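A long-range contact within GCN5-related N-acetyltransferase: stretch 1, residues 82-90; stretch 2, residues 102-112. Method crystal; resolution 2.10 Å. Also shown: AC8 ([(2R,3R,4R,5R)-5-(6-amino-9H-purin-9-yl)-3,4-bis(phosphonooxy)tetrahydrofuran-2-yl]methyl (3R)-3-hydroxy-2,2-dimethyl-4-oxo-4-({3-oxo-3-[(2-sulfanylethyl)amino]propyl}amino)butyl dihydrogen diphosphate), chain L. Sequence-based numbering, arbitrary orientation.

Stretch 1, residues 82-90: MAGIAGVVV
Stretch 2, residues 102-112: LLMRGVLERSR

Strand 82-90 lies against helix 102-112 with its direction nearly reversed: the N-to-C axes make 154° and approach to 9.4 Å. The register runs backward, with CA-CA separations of 6.1 Å for Ala83-Ser111, 8.2 Å for Ile85-Val107 and 8.5 Å for Val88-Met104, so the two backbones are closest at the Ala83-Ser111 end of this register. Strand torsions are extended (phi/psi -86/129 at Ile85, -76/113 at Val88) except at Gly87, whose 55/45 favours glycine. Helical torsions stay near -63/-43, held by i-to-i+4 bonds such as Val107 N to Leu103 O (2.9 Å) and Ser111 N to Val107 O (2.9 Å).

No hydrogen bond crosses the interface, which buries 290 Å² and rests on apolar packing. Ile85 (chi1 m, chi2 m) points toward the helix: its CD1 lies 3.5 Å from Val107 CG1 (Val107 chi1 t), and its CG2 lies 3.9 Å from SE of selenomethionine Met104. The CA-to-CB bond of Met104 points sideways to the strand, but its m, m, m side chain brings the selenium nearer, where Val88 CG2 also meets Met104 SE at 4.2 Å. Val88 (chi1 t) places CG1 4.2 Å from Leu103 CD1; Leu103 has chi1 -152° and chi2 -149°.

At the close end, two small side chains meet: Ala83 CB sits 3.3 Å from Ser111 OG, a van der Waals contact. That hydroxyl (chi1 m) donates to Val107 O at 3.0 Å, so its polarity is satisfied within the helix. Arg112 NH2 and Glu109 OE2 form a salt bridge at 2.9 Å, with a weak hydrogen bond, out of reach of the strand.

The strand backbone also binds the ligand AC8: AC8 N4P donates to Val88 O (2.8 Å), and Val90 N donates to AC8 O9P (3.0 Å). Val88 thus offers its carbonyl to the ligand and its side chain to the helix.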

# COMPACT_ATOMS: atom_id res chain seq x y z
N MSE C 82 13.79 -4.59 40.17
CA MSE C 82 14.14 -3.77 39.02
C MSE C 82 13.25 -2.55 38.91
O MSE C 82 12.03 -2.64 39.10
CB MSE C 82 14.05 -4.61 37.74
CG MSE C 82 14.57 -3.88 36.51
SE MSE C 82 13.11 -3.05 35.52
CE MSE C 82 12.68 -4.62 34.45
N ALA C 83 13.84 -1.40 38.62
CA ALA C 83 13.07 -0.17 38.46
C ALA C 83 12.74 0.06 36.99
O ALA C 83 13.60 0.48 36.22
CB ALA C 83 13.84 1.01 39.01
N GLY C 84 11.49 -0.19 36.60
CA GLY C 84 11.13 -0.03 35.19
C GLY C 84 10.63 1.38 34.93
O GLY C 84 9.56 1.76 35.42
N ILE C 85 11.38 2.16 34.16
CA ILE C 85 11.07 3.57 33.98
C ILE C 85 10.05 3.74 32.84
O ILE C 85 10.24 3.19 31.75
CB ILE C 85 12.35 4.41 33.68
CG1 ILE C 85 13.50 4.00 34.61
CG2 ILE C 85 12.05 5.94 33.80
CD1 ILE C 85 13.14 3.96 36.14
N ALA C 86 8.96 4.46 33.10
CA ALA C 86 7.89 4.63 32.11
C ALA C 86 7.35 6.06 32.06
O ALA C 86 7.49 6.82 33.02
CB ALA C 86 6.74 3.66 32.37
N GLY C 87 6.70 6.39 30.95
CA GLY C 87 6.05 7.68 30.78
C GLY C 87 6.98 8.86 31.01
O GLY C 87 6.61 9.80 31.71
N VAL C 88 8.19 8.81 30.46
CA VAL C 88 9.09 9.95 30.59
C VAL C 88 8.66 11.07 29.65
O VAL C 88 8.72 10.90 28.43
CB VAL C 88 10.55 9.56 30.29
CG1 VAL C 88 11.51 10.74 30.63
CG2 VAL C 88 10.93 8.33 31.11
N VAL C 89 8.20 12.20 30.20
CA VAL C 89 7.68 13.30 29.37
C VAL C 89 8.17 14.67 29.84
O VAL C 89 8.27 14.92 31.04
CB VAL C 89 6.12 13.30 29.32
CG1 VAL C 89 5.62 11.98 28.72
CG2 VAL C 89 5.54 13.48 30.71
N VAL C 90 8.49 15.55 28.90
CA VAL C 90 8.87 16.93 29.22
C VAL C 90 8.06 17.88 28.32
O VAL C 90 7.90 17.61 27.12
CB VAL C 90 10.38 17.16 28.99
CG1 VAL C 90 10.76 18.63 29.27
CG2 VAL C 90 11.23 16.18 29.86
N LEU C 102 17.56 16.21 34.62
CA LEU C 102 17.36 16.52 36.04
C LEU C 102 16.31 15.55 36.60
O LEU C 102 16.46 15.00 37.69
CB LEU C 102 16.94 17.99 36.19
CG LEU C 102 16.74 18.76 37.51
CD1 LEU C 102 15.35 18.57 38.00
CD2 LEU C 102 17.75 18.39 38.62
N LEU C 103 15.25 15.34 35.83
CA LEU C 103 14.19 14.40 36.17
C LEU C 103 14.77 13.00 36.36
O LEU C 103 14.51 12.34 37.36
CB LEU C 103 13.19 14.32 35.01
CG LEU C 103 11.71 13.97 35.23
CD1 LEU C 103 11.13 13.23 34.02
CD2 LEU C 103 11.42 13.23 36.52
N MSE C 104 15.51 12.53 35.36
CA MSE C 104 15.99 11.15 35.36
C MSE C 104 17.03 10.89 36.47
O MSE C 104 17.08 9.80 37.04
CB MSE C 104 16.56 10.80 33.99
CG MSE C 104 15.50 10.60 32.89
SE MSE C 104 14.35 9.07 33.39
CE MSE C 104 15.77 7.74 33.74
N ARG C 105 17.85 11.89 36.79
CA ARG C 105 18.74 11.75 37.94
C ARG C 105 17.94 11.58 39.22
O ARG C 105 18.32 10.77 40.08
CB ARG C 105 19.71 12.92 38.04
CG ARG C 105 20.77 12.88 36.96
CD ARG C 105 21.70 14.07 37.01
NE ARG C 105 22.48 14.16 35.78
CZ ARG C 105 22.42 15.19 34.93
NH1 ARG C 105 21.63 16.23 35.20
NH2 ARG C 105 23.16 15.19 33.83
N GLY C 106 16.84 12.31 39.35
CA GLY C 106 15.95 12.14 40.50
C GLY C 106 15.33 10.75 40.48
O GLY C 106 15.17 10.12 41.52
N VAL C 107 15.00 10.27 39.28
CA VAL C 107 14.45 8.93 39.12
C VAL C 107 15.43 7.83 39.55
O VAL C 107 15.07 6.90 40.28
CB VAL C 107 13.95 8.69 37.68
CG1 VAL C 107 13.75 7.20 37.43
CG2 VAL C 107 12.67 9.45 37.41
N LEU C 108 16.68 7.95 39.12
CA LEU C 108 17.70 6.98 39.51
C LEU C 108 17.92 7.01 41.01
O LEU C 108 18.09 5.97 41.65
CB LEU C 108 19.02 7.27 38.81
CG LEU C 108 19.06 7.01 37.30
CD1 LEU C 108 20.48 7.19 36.79
CD2 LEU C 108 18.55 5.62 36.96
N GLU C 109 17.93 8.20 41.59
CA GLU C 109 18.12 8.31 43.03
C GLU C 109 16.97 7.66 43.80
O GLU C 109 17.19 6.91 44.75
CB GLU C 109 18.31 9.78 43.44
CG GLU C 109 18.93 9.92 44.82
CD GLU C 109 20.18 9.04 44.98
OE1 GLU C 109 21.04 9.04 44.07
OE2 GLU C 109 20.29 8.35 46.02
N ARG C 110 15.73 7.92 43.37
CA ARG C 110 14.57 7.31 44.03
C ARG C 110 14.65 5.78 43.91
O ARG C 110 14.43 5.05 44.88
CB ARG C 110 13.26 7.84 43.44
CG ARG C 110 11.98 7.22 44.03
CD ARG C 110 11.89 7.42 45.56
NE ARG C 110 12.06 8.82 45.94
CZ ARG C 110 11.10 9.73 45.89
NH1 ARG C 110 9.88 9.41 45.46
NH2 ARG C 110 11.35 10.99 46.25
N SER C 111 14.98 5.30 42.71
CA SER C 111 15.14 3.85 42.51
C SER C 111 16.18 3.22 43.44
O SER C 111 15.94 2.16 44.01
CB SER C 111 15.45 3.54 41.05
OG SER C 111 14.42 4.01 40.19
N ARG C 112 17.34 3.87 43.60
CA ARG C 112 18.37 3.39 44.52
C ARG C 112 17.88 3.40 45.96
O ARG C 112 18.11 2.44 46.70
CB ARG C 112 19.63 4.25 44.46
CG ARG C 112 20.39 4.22 43.15
CD ARG C 112 21.58 5.17 43.19
NE ARG C 112 22.66 4.69 44.05
CZ ARG C 112 22.90 5.12 45.28
NH1 ARG C 112 23.92 4.62 45.98
NH2 ARG C 112 22.13 6.06 45.82
N1A AC8 L . 16.96 13.70 19.68
O1A AC8 L . 18.07 16.72 29.53
P1A AC8 L . 17.85 17.14 28.08
C1B AC8 L . 19.52 14.97 23.93
S1P AC8 L . 11.46 7.54 26.48
C2A AC8 L . 18.29 13.67 19.90
O2A AC8 L . 17.71 18.61 27.79
P2A AC8 L . 15.05 16.75 27.51
C2B AC8 L . 20.02 16.36 24.23
O2B AC8 L . 20.67 16.91 23.08
O2C AC8 L . 21.18 19.19 24.00
C2P AC8 L . 11.31 9.33 26.13
N3A AC8 L . 18.79 14.05 21.09
O3A AC8 L . 16.59 16.29 27.57
C3B AC8 L . 21.00 16.09 25.38
O3B AC8 L . 22.22 15.57 24.84
P3B AC8 L . 23.59 16.42 24.63
O3C AC8 L . 19.17 18.81 22.53
C3P AC8 L . 9.81 9.49 26.02
C4A AC8 L . 17.95 14.46 22.08
O4A AC8 L . 14.74 17.59 28.73
C4B AC8 L . 20.39 14.92 26.13
O4B AC8 L . 19.49 14.30 25.20
O4C AC8 L . 21.48 18.68 21.53
P4C AC8 L . 20.63 18.52 22.77
N4P AC8 L . 9.30 10.82 25.70
C5A AC8 L . 16.58 14.49 21.87
O5A AC8 L . 14.77 17.26 26.13
C5B AC8 L . 19.63 15.34 27.38
O5B AC8 L . 18.99 16.58 27.11
C5P AC8 L . 9.36 11.49 24.56
O5P AC8 L . 9.97 11.05 23.59
C6A AC8 L . 16.08 14.09 20.63
N6A AC8 L . 14.75 14.10 20.38
O6A AC8 L . 14.32 15.32 27.65
C6P AC8 L . 8.61 12.81 24.53
N7A AC8 L . 15.99 14.94 23.00
O7A AC8 L . 23.23 17.69 23.90
C7P AC8 L . 9.24 13.91 23.66
C8A AC8 L . 16.98 15.18 23.90
O8A AC8 L . 24.12 16.64 26.03
N8P AC8 L . 10.51 14.29 24.28
N9A AC8 L . 18.17 14.90 23.32
O9A AC8 L . 24.43 15.48 23.78
C9P AC8 L . 10.73 14.68 25.53
O9P AC8 L . 9.81 14.78 26.33
CAP AC8 L . 12.14 15.03 25.97
OAP AC8 L . 12.81 15.74 24.93
CBP AC8 L . 13.01 13.81 26.32
CCP AC8 L . 14.42 14.31 26.65
CDP AC8 L . 12.44 13.09 27.54
CEP AC8 L . 13.09 12.83 25.16